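Local coordinates for protein 'Carboxyl esterase 2 (Tuber melanosporum Mel28, PDB 5MIF) that probably hydrolyses carboxylic esters, as an archaeal-like carboxylesterase of the alpha/beta hydrolase fold found in a mycorrhizal truffle fungus, at residues L216-T221 and H317-I322; Y114-G119 and V146-T151; L80-G85 and Y164-W169. All blocks are in the same frame, centred on the assembly; numbering follows the deposited sequence.

Interaction 1: residues L216-T221 and H317-I322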
loop_
_atom_site.group_PDB
_atom_site.type_symbol
_atom_site.label_atom_id
_atom_site.label_comp_id
_atom_site.label_asym_id
_atom_site.label_seq_id
_atom_site.Cartn_x
_atom_site.Cartn_y
_atom_site.Cartn_z
ATOM N N LEU A 216 -4.939 9.430 6.371
ATOM C CA LEU A 216 -3.877 10.357 6.742
ATOM C C LEU A 216 -2.642 10.036 5.898
ATOM O O LEU A 216 -2.136 8.914 5.918
ATOM C CB LEU A 216 -3.555 10.279 8.250
ATOM C CG LEU A 216 -4.732 10.456 9.234
ATOM C CD1 LEU A 216 -4.299 10.232 10.665
ATOM C CD2 LEU A 216 -5.381 11.838 9.105
ATOM N N ILE A 217 -2.190 11.014 5.120
ATOM C CA ILE A 217 -1.047 10.840 4.233
ATOM C C ILE A 217 0.165 11.574 4.837
ATOM O O ILE A 217 0.120 12.790 4.959
ATOM C CB ILE A 217 -1.368 11.396 2.815
ATOM C CG1 ILE A 217 -2.728 10.902 2.330
ATOM C CG2 ILE A 217 -0.286 11.046 1.808
ATOM C CD1 ILE A 217 -3.188 11.600 1.046
ATOM N N TYR A 218 1.224 10.838 5.193
ATOM C CA TYR A 218 2.401 11.357 5.922
ATOM C C TYR A 218 2.022 12.490 6.872
ATOM O O TYR A 218 2.506 13.617 6.737
ATOM C CB TYR A 218 3.543 11.808 4.978
ATOM C CG TYR A 218 3.130 12.376 3.634
ATOM C CD1 TYR A 218 2.591 13.660 3.524
ATOM C CD2 TYR A 218 3.307 11.632 2.469
ATOM C CE1 TYR A 218 2.220 14.168 2.296
ATOM C CE2 TYR A 218 2.950 12.145 1.230
ATOM C CZ TYR A 218 2.405 13.402 1.154
ATOM O OH TYR A 218 2.042 13.883 -0.073
ATOM N N PRO A 219 1.121 12.199 7.816
ATOM C CA PRO A 219 0.558 13.260 8.647
ATOM C C PRO A 219 1.551 13.767 9.668
ATOM O O PRO A 219 2.431 13.013 10.096
ATOM C CB PRO A 219 -0.610 12.569 9.346
ATOM C CG PRO A 219 -0.139 11.166 9.500
ATOM C CD PRO A 219 0.680 10.866 8.264
ATOM N N ALA A 220 1.424 15.045 10.023
ATOM C CA ALA A 220 2.042 15.569 11.237
ATOM C C ALA A 220 1.095 15.231 12.375
ATOM O O ALA A 220 -0.091 15.545 12.310
ATOM C CB ALA A 220 2.280 17.083 11.134
ATOM N N THR A 221 1.598 14.566 13.402
ATOM C CA THR A 221 0.743 14.163 14.507
ATOM C C THR A 221 1.255 14.708 15.828
ATOM O O THR A 221 0.513 14.781 16.809
ATOM C CB THR A 221 0.650 12.633 14.603
ATOM O OG1 THR A 221 1.970 12.103 14.761
ATOM C CG2 THR A 221 0.048 12.053 13.346
ATOM N N HIS A 317 8.467 12.925 1.298
ATOM C CA HIS A 317 7.346 13.756 1.718
ATOM C C HIS A 317 6.750 14.518 0.529
ATOM O O HIS A 317 7.484 15.035 -0.320
ATOM C CB HIS A 317 7.792 14.732 2.811
ATOM C CG HIS A 317 6.666 15.298 3.617
ATOM N ND1 HIS A 317 6.172 14.674 4.744
ATOM C CD2 HIS A 317 5.924 16.420 3.454
ATOM C CE1 HIS A 317 5.187 15.395 5.248
ATOM N NE2 HIS A 317 5.021 16.463 4.488
ATOM N N GLY A 318 5.425 14.553 0.446
ATOM C CA GLY A 318 4.760 15.289 -0.611
ATOM C C GLY A 318 4.371 14.468 -1.832
ATOM O O GLY A 318 3.772 15.013 -2.762
ATOM N N PHE A 319 4.665 13.167 -1.838
ATOM C CA PHE A 319 4.472 12.399 -3.075
ATOM C C PHE A 319 3.022 12.367 -3.554
ATOM O O PHE A 319 2.766 12.170 -4.738
ATOM C CB PHE A 319 5.011 10.956 -2.945
ATOM C CG PHE A 319 4.234 10.050 -2.003
ATOM C CD1 PHE A 319 2.989 9.529 -2.356
ATOM C CD2 PHE A 319 4.806 9.635 -0.810
ATOM C CE1 PHE A 319 2.309 8.678 -1.501
ATOM C CE2 PHE A 319 4.137 8.771 0.050
ATOM C CZ PHE A 319 2.887 8.293 -0.290
ATOM N N ALA A 320 2.074 12.586 -2.651
ATOM C CA ALA A 320 0.667 12.495 -3.011
ATOM C C ALA A 320 0.122 13.750 -3.701
ATOM O O ALA A 320 -0.908 13.677 -4.364
ATOM C CB ALA A 320 -0.171 12.173 -1.771
ATOM N N SER A 321 0.776 14.900 -3.524
ATOM C CA SER A 321 0.245 16.144 -4.095
ATOM C C SER A 321 1.176 16.790 -5.127
ATOM O O SER A 321 0.758 17.660 -5.886
ATOM C CB SER A 321 -0.072 17.158 -2.992
ATOM O OG SER A 321 1.072 17.496 -2.236
ATOM N N ILE A 322 2.437 16.377 -5.144
ATOM C CA ILE A 322 3.380 16.900 -6.127
ATOM C C ILE A 322 3.293 16.055 -7.399
ATOM O O ILE A 322 3.628 14.866 -7.389
ATOM C CB ILE A 322 4.807 16.891 -5.571
ATOM C CG1 ILE A 322 4.870 17.734 -4.293
ATOM C CG2 ILE A 322 5.802 17.352 -6.636
ATOM C CD1 ILE A 322 6.164 17.564 -3.511
#
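The ring of Tyr218 lies between Gly318, whose backbone N sits over the rim of one face 3.3 Å from Tyr218 CZ, and Ile217 of its own segment, whose CG2 covers the opposite face. At the edge, near the ring plane, lie Ala320 N and Phe319 CE2. The CD2-CE2 side of Tyr218 is directed at a face of the Phe319 ring in a T-shaped (edge-to-face) pair, planes at 82°, with Tyr218 CE2 3.7 Å from Phe319 CD2. His317 approaches obliquely. With CG anti to the backbone N (chi1 -161°), its imidazole turns one face to Tyr218 CD1, which His317 CE1 meets at 3.6 Å. The phenol oxygen takes one backbone bond: Ala320 N donates to Tyr218 OH at 2.9 Å, and the methyl of Ala320 spans from this oxygen to Ile217 CG2, 3.8 Å from Ala320 CB. The backbone angles of Gly318 would press a CB on the carbonyl O of His317, a reason for glycine at this place. Gly318 O accepts from both Ser321 N and Ile322 N, so the loop turns tightly beside the phenol. His317, a member of this aromatic cluster, bonds through NE2 to Ser190 OG and through ND1 to Asp287 OD2, consistent with the Ser-His-Asp triad of alpha/beta hydrolases.

Interaction 2: residues Y114-G119 and V146-T151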
loop_
_atom_site.group_PDB
_atom_site.type_symbol
_atom_site.label_atom_id
_atom_site.label_comp_id
_atom_site.label_asym_id
_atom_site.label_seq_id
_atom_site.Cartn_x
_atom_site.Cartn_y
_atom_site.Cartn_z
ATOM N N TYR A 114 -11.793 17.142 2.603
ATOM C CA TYR A 114 -10.348 17.072 2.441
ATOM C C TYR A 114 -9.626 18.307 3.023
ATOM O O TYR A 114 -10.006 19.442 2.759
ATOM C CB TYR A 114 -9.956 16.878 0.961
ATOM C CG TYR A 114 -8.511 16.421 0.879
ATOM C CD1 TYR A 114 -8.185 15.075 1.007
ATOM C CD2 TYR A 114 -7.468 17.347 0.786
ATOM C CE1 TYR A 114 -6.878 14.650 0.996
ATOM C CE2 TYR A 114 -6.154 16.931 0.771
ATOM C CZ TYR A 114 -5.866 15.576 0.878
ATOM O OH TYR A 114 -4.561 15.154 0.869
ATOM N N PHE A 115 -8.583 18.062 3.816
ATOM C CA PHE A 115 -7.807 19.113 4.456
ATOM C C PHE A 115 -6.387 19.092 3.900
ATOM O O PHE A 115 -5.627 18.164 4.164
ATOM C CB PHE A 115 -7.819 18.930 5.977
ATOM C CG PHE A 115 -9.176 18.599 6.512
ATOM C CD1 PHE A 115 -10.154 19.581 6.604
ATOM C CD2 PHE A 115 -9.499 17.294 6.863
ATOM C CE1 PHE A 115 -11.425 19.279 7.066
ATOM C CE2 PHE A 115 -10.773 16.977 7.315
ATOM C CZ PHE A 115 -11.735 17.971 7.425
ATOM N N HIS A 116 -6.044 20.100 3.099
ATOM C CA HIS A 116 -4.801 20.068 2.324
ATOM C C HIS A 116 -3.587 20.381 3.176
ATOM O O HIS A 116 -3.701 20.973 4.256
ATOM C CB HIS A 116 -4.887 21.048 1.154
ATOM C CG HIS A 116 -4.752 22.488 1.551
ATOM N ND1 HIS A 116 -3.529 23.078 1.814
ATOM C CD2 HIS A 116 -5.683 23.459 1.714
ATOM C CE1 HIS A 116 -3.717 24.354 2.113
ATOM N NE2 HIS A 116 -5.014 24.610 2.062
ATOM N N GLY A 117 -2.420 19.973 2.693
ATOM C CA GLY A 117 -1.164 20.261 3.374
ATOM C C GLY A 117 -0.494 21.480 2.759
ATOM O O GLY A 117 -1.125 22.208 1.982
ATOM N N GLY A 118 0.786 21.668 3.073
ATOM C CA GLY A 118 1.511 22.875 2.726
ATOM C C GLY A 118 2.026 23.595 3.967
ATOM O O GLY A 118 2.232 24.811 3.952
ATOM N N GLY A 119 2.203 22.856 5.062
ATOM C CA GLY A 119 2.809 23.410 6.264
ATOM C C GLY A 119 2.009 24.512 6.949
ATOM O O GLY A 119 2.592 25.340 7.649
ATOM N N VAL A 146 -11.642 22.116 1.991
ATOM C CA VAL A 146 -11.692 23.269 2.879
ATOM C C VAL A 146 -10.484 24.178 2.663
ATOM O O VAL A 146 -9.347 23.779 2.883
ATOM C CB VAL A 146 -11.755 22.845 4.341
ATOM C CG1 VAL A 146 -11.823 24.084 5.226
ATOM C CG2 VAL A 146 -12.975 21.952 4.570
ATOM N N ASP A 147 -10.748 25.395 2.208
ATOM C CA ASP A 147 -9.692 26.363 1.930
ATOM C C ASP A 147 -9.496 27.267 3.141
ATOM O O ASP A 147 -9.821 28.454 3.113
ATOM C CB ASP A 147 -10.051 27.166 0.666
ATOM C CG ASP A 147 -8.862 27.915 0.068
ATOM O OD1 ASP A 147 -7.696 27.656 0.442
ATOM O OD2 ASP A 147 -9.103 28.760 -0.813
ATOM N N TYR A 148 -8.988 26.686 4.221
ATOM C CA TYR A 148 -8.848 27.387 5.494
ATOM C C TYR A 148 -7.796 28.515 5.401
ATOM O O TYR A 148 -6.943 28.517 4.504
ATOM C CB TYR A 148 -8.471 26.389 6.595
ATOM C CG TYR A 148 -7.212 25.618 6.265
ATOM C CD1 TYR A 148 -5.964 26.114 6.609
ATOM C CD2 TYR A 148 -7.271 24.400 5.587
ATOM C CE1 TYR A 148 -4.807 25.418 6.310
ATOM C CE2 TYR A 148 -6.110 23.694 5.273
ATOM C CZ TYR A 148 -4.887 24.209 5.634
ATOM O OH TYR A 148 -3.727 23.516 5.328
ATOM N N THR A 149 -7.842 29.455 6.337
ATOM C CA THR A 149 -6.914 30.583 6.316
ATOM C C THR A 149 -5.485 30.153 6.659
ATOM O O THR A 149 -5.261 29.385 7.601
ATOM C CB THR A 149 -7.354 31.672 7.300
ATOM O OG1 THR A 149 -8.714 32.023 7.030
ATOM C CG2 THR A 149 -6.467 32.903 7.167
ATOM N N LEU A 150 -4.522 30.646 5.893
ATOM C CA LEU A 150 -3.126 30.252 6.060
ATOM C C LEU A 150 -2.377 31.091 7.104
ATOM O O LEU A 150 -2.730 32.240 7.362
ATOM C CB LEU A 150 -2.419 30.337 4.708
ATOM C CG LEU A 150 -3.105 29.469 3.642
ATOM C CD1 LEU A 150 -2.591 29.743 2.238
ATOM C CD2 LEU A 150 -2.905 27.995 3.968
ATOM N N THR A 151 -1.330 30.522 7.693
ATOM C CA THR A 151 -0.461 31.273 8.591
ATOM C C THR A 151 0.409 32.251 7.783
ATOM O O THR A 151 0.678 32.009 6.609
ATOM C CB THR A 151 0.443 30.339 9.408
ATOM O OG1 THR A 151 1.334 29.661 8.518
ATOM C CG2 THR A 151 -0.385 29.314 10.180
HETATM O O HOH W 1 -8.233 21.500 2.128
HETATM O O HOH W 2 -6.275 27.015 2.400
HETATM O O HOH W 3 2.652 27.514 9.414
#
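His116 and Tyr148 form an offset stack, ring centroids 4.6 Å apart and planes at 15°, in which the phenol oxygen sits toward the rim of the imidazole face, Tyr148 OH 3.3 Å from His116 CE1, and the CE2-CZ edge of the phenol lies along the NE2 side. The same hydroxyl donates to His116 O at 2.8 Å, from above the carbonyl plane, so Tyr148 meets both the ring and the backbone of His116. The imidazole, with CG between the backbone N and the carbonyl carbon (chi1 75°), reaches Gly117 O through His116 ND1 at 2.6 Å, a bond lying in the ring plane. His116 begins the run His-Gly-Gly-Gly, which in hormone-sensitive-lipase-like hydrolases supplies part of the oxyanion hole; the N-H groups of Gly118 and Gly119 probably do so here. This run follows strand 109-115, first of a beta-alpha-beta unit whose second is strand 142-147. There Val146 N bonds almost straight to Tyr114 O at 3.2 Å, and Val146 CG2 lies 4.0 Å from Phe115 CE1. Where the strands part, one water joins Tyr114 O, Val146 O and His116 N; a second lies in the imidazole plane, 2.7 Å from His116 NE2, near Asp147 and Tyr148.

Interaction 3: residues L80-G85 and Y164-W169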
loop_
_atom_site.group_PDB
_atom_site.type_symbol
_atom_site.label_atom_id
_atom_site.label_comp_id
_atom_site.label_asym_id
_atom_site.label_seq_id
_atom_site.Cartn_x
_atom_site.Cartn_y
_atom_site.Cartn_z
ATOM N N LEU A 80 -18.147 27.924 -2.044
ATOM C CA LEU A 80 -18.925 28.192 -0.842
ATOM C C LEU A 80 -18.213 29.146 0.119
ATOM O O LEU A 80 -17.059 28.928 0.497
ATOM C CB LEU A 80 -19.258 26.872 -0.138
ATOM C CG LEU A 80 -20.098 25.894 -0.977
ATOM C CD1 LEU A 80 -20.162 24.521 -0.324
ATOM C CD2 LEU A 80 -21.511 26.461 -1.209
ATOM N N SER A 81 -18.922 30.196 0.523
ATOM C CA SER A 81 -18.450 31.073 1.584
ATOM C C SER A 81 -19.280 30.770 2.817
ATOM O O SER A 81 -20.378 31.303 2.963
ATOM C CB SER A 81 -18.609 32.537 1.176
ATOM O OG SER A 81 -17.738 32.839 0.106
ATOM N N LEU A 82 -18.748 29.961 3.727
ATOM C CA LEU A 82 -19.554 29.518 4.856
ATOM C C LEU A 82 -19.422 30.532 5.991
ATOM O O LEU A 82 -18.314 30.800 6.465
ATOM C CB LEU A 82 -19.115 28.124 5.313
ATOM C CG LEU A 82 -18.960 27.070 4.208
ATOM C CD1 LEU A 82 -18.551 25.727 4.786
ATOM C CD2 LEU A 82 -20.265 26.929 3.420
ATOM N N PRO A 83 -20.556 31.105 6.425
ATOM C CA PRO A 83 -20.547 32.120 7.486
ATOM C C PRO A 83 -20.418 31.476 8.854
ATOM O O PRO A 83 -21.313 31.621 9.687
ATOM C CB PRO A 83 -21.903 32.804 7.327
ATOM C CG PRO A 83 -22.797 31.716 6.798
ATOM C CD PRO A 83 -21.916 30.847 5.919
ATOM N N VAL A 84 -19.330 30.742 9.064
ATOM C CA VAL A 84 -19.161 29.937 10.275
ATOM C C VAL A 84 -17.719 30.005 10.756
ATOM O O VAL A 84 -16.847 30.516 10.050
ATOM C CB VAL A 84 -19.549 28.443 10.042
ATOM C CG1 VAL A 84 -20.985 28.335 9.533
ATOM C CG2 VAL A 84 -18.593 27.777 9.065
ATOM N N GLY A 85 -17.457 29.483 11.949
ATOM C CA GLY A 85 -16.087 29.390 12.412
ATOM C C GLY A 85 -15.556 30.637 13.086
ATOM O O GLY A 85 -16.266 31.640 13.204
ATOM N N TYR A 164 -13.091 22.253 11.407
ATOM C CA TYR A 164 -14.155 21.655 12.197
ATOM C C TYR A 164 -15.494 22.307 11.867
ATOM O O TYR A 164 -16.474 21.602 11.620
ATOM C CB TYR A 164 -13.858 21.748 13.694
ATOM C CG TYR A 164 -14.981 21.185 14.524
ATOM C CD1 TYR A 164 -15.097 19.822 14.725
ATOM C CD2 TYR A 164 -15.950 22.016 15.075
ATOM C CE1 TYR A 164 -16.129 19.299 15.473
ATOM C CE2 TYR A 164 -16.986 21.509 15.820
ATOM C CZ TYR A 164 -17.077 20.147 16.017
ATOM O OH TYR A 164 -18.121 19.633 16.761
ATOM N N ALA A 165 -15.542 23.643 11.836
ATOM C CA ALA A 165 -16.808 24.345 11.595
ATOM C C ALA A 165 -17.379 24.085 10.191
ATOM O O ALA A 165 -18.601 23.981 10.014
ATOM C CB ALA A 165 -16.631 25.869 11.817
ATOM N N ALA A 166 -16.497 23.974 9.202
ATOM C CA ALA A 166 -16.919 23.663 7.840
ATOM C C ALA A 166 -17.554 22.272 7.774
ATOM O O ALA A 166 -18.554 22.065 7.081
ATOM C CB ALA A 166 -15.742 23.755 6.878
ATOM N N VAL A 167 -16.975 21.318 8.494
ATOM C CA VAL A 167 -17.550 19.976 8.526
ATOM C C VAL A 167 -18.944 20.000 9.152
ATOM O O VAL A 167 -19.871 19.360 8.635
ATOM C CB VAL A 167 -16.632 18.983 9.266
ATOM C CG1 VAL A 167 -17.359 17.657 9.532
ATOM C CG2 VAL A 167 -15.375 18.753 8.444
ATOM N N GLN A 168 -19.110 20.755 10.237
ATOM C CA GLN A 168 -20.421 20.833 10.896
ATOM C C GLN A 168 -21.469 21.408 9.941
ATOM O O GLN A 168 -22.630 20.985 9.948
ATOM C CB GLN A 168 -20.355 21.680 12.172
ATOM C CG GLN A 168 -19.351 21.199 13.224
ATOM C CD GLN A 168 -19.326 19.684 13.405
ATOM O OE1 GLN A 168 -20.317 19.081 13.822
ATOM N NE2 GLN A 168 -18.193 19.067 13.086
ATOM N N TRP A 169 -21.057 22.384 9.141
ATOM C CA TRP A 169 -21.916 22.954 8.115
ATOM C C TRP A 169 -22.296 21.917 7.060
ATOM O O TRP A 169 -23.451 21.834 6.657
ATOM C CB TRP A 169 -21.235 24.148 7.438
ATOM C CG TRP A 169 -22.139 24.872 6.480
ATOM C CD1 TRP A 169 -22.898 25.974 6.752
ATOM C CD2 TRP A 169 -22.387 24.543 5.104
ATOM N NE1 TRP A 169 -23.603 26.347 5.635
ATOM C CE2 TRP A 169 -23.308 25.488 4.610
ATOM C CE3 TRP A 169 -21.921 23.538 4.241
ATOM C CZ2 TRP A 169 -23.770 25.468 3.292
ATOM C CZ3 TRP A 169 -22.384 23.516 2.930
ATOM C CH2 TRP A 169 -23.298 24.477 2.470
#
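Trp169 lies against Leu80, Leu82 and Val84, which makes this contact a worked case of helix-on-sheet packing in an alpha/beta hydrolase: helix 158-173 crosses strand 75-82, an outermost strand of the central sheet in this chain. The axes of strand 80-82 and helix 164-169 pass 10.3 Å apart at an angle of 107°, and no hydrogen bond joins the segments, so the fit rests on apolar shape. The indole can be followed outward. Trp169 CB touches Leu82 CD1 at 4.1 Å. CG stands anti to the backbone N (chi1 -173°), which carries the ring away from the helix and across the strand side chains at about a right angle. Trp169 CG, CD2 and CE3 each meet both methyls of Leu82. On the pyrrole side, Trp169 CD1 meets Val84 CG1 at 4.1 Å, whereas NE1 is nearest to Leu82 CD2. Leu82 CD2 lies 3.6 Å from Trp169 CE2 and sits squarely over the six-membered ring, 12° off the normal, as a CH-pi contact; CZ2 and CH2 lie beneath it too. At the far end Trp169 CZ3 reaches Leu80 CD1 at 4.1 Å. An alanine in place of Trp169 would probably open a gap over Leu82 CD2 and cost Leu80 and Val84 their aromatic partner. Two alanines of the helix carry the rest. Leu82 CD1, the other branch, packs on Ala166 CB at 4.0 Å, and Ala166 in turn touches Phe144 of strand 142-147. After Leu82 the chain bends through an inverse gamma turn centred on Pro83, with a weak bond from Val84 N to Leu82 O. The bend returns Val84 to the helix, where its CG2 rests on Ala165 CB, and it brings the backbone close enough for Gly85 CA to lie 3.6 Å from Ala165 CB.

Overall arrangement
Read from the N terminus, the chain opens interaction 3 at 80-85 and, before closing it, makes a smaller loop: interaction 2 opens at 114-119 and closes at 146-151, nested within the span that 164-169 completes. Interaction 1 follows in series, opening at 216-221 and closing at 317-322, so no two loops cross. All three reach one sheet. Interaction 3 ties a strand outermost in this chain to helix 158-173, interaction 2 joins two adjacent inner strands, and interaction 1 brings the late histidine loop to the end of strand 213-217. Interaction 2 touches both others, through Val146 against Ala166 and Phe115 against Val167 on one side and Tyr114 against Ile217 on the other; interactions 1 and 3 do not touch.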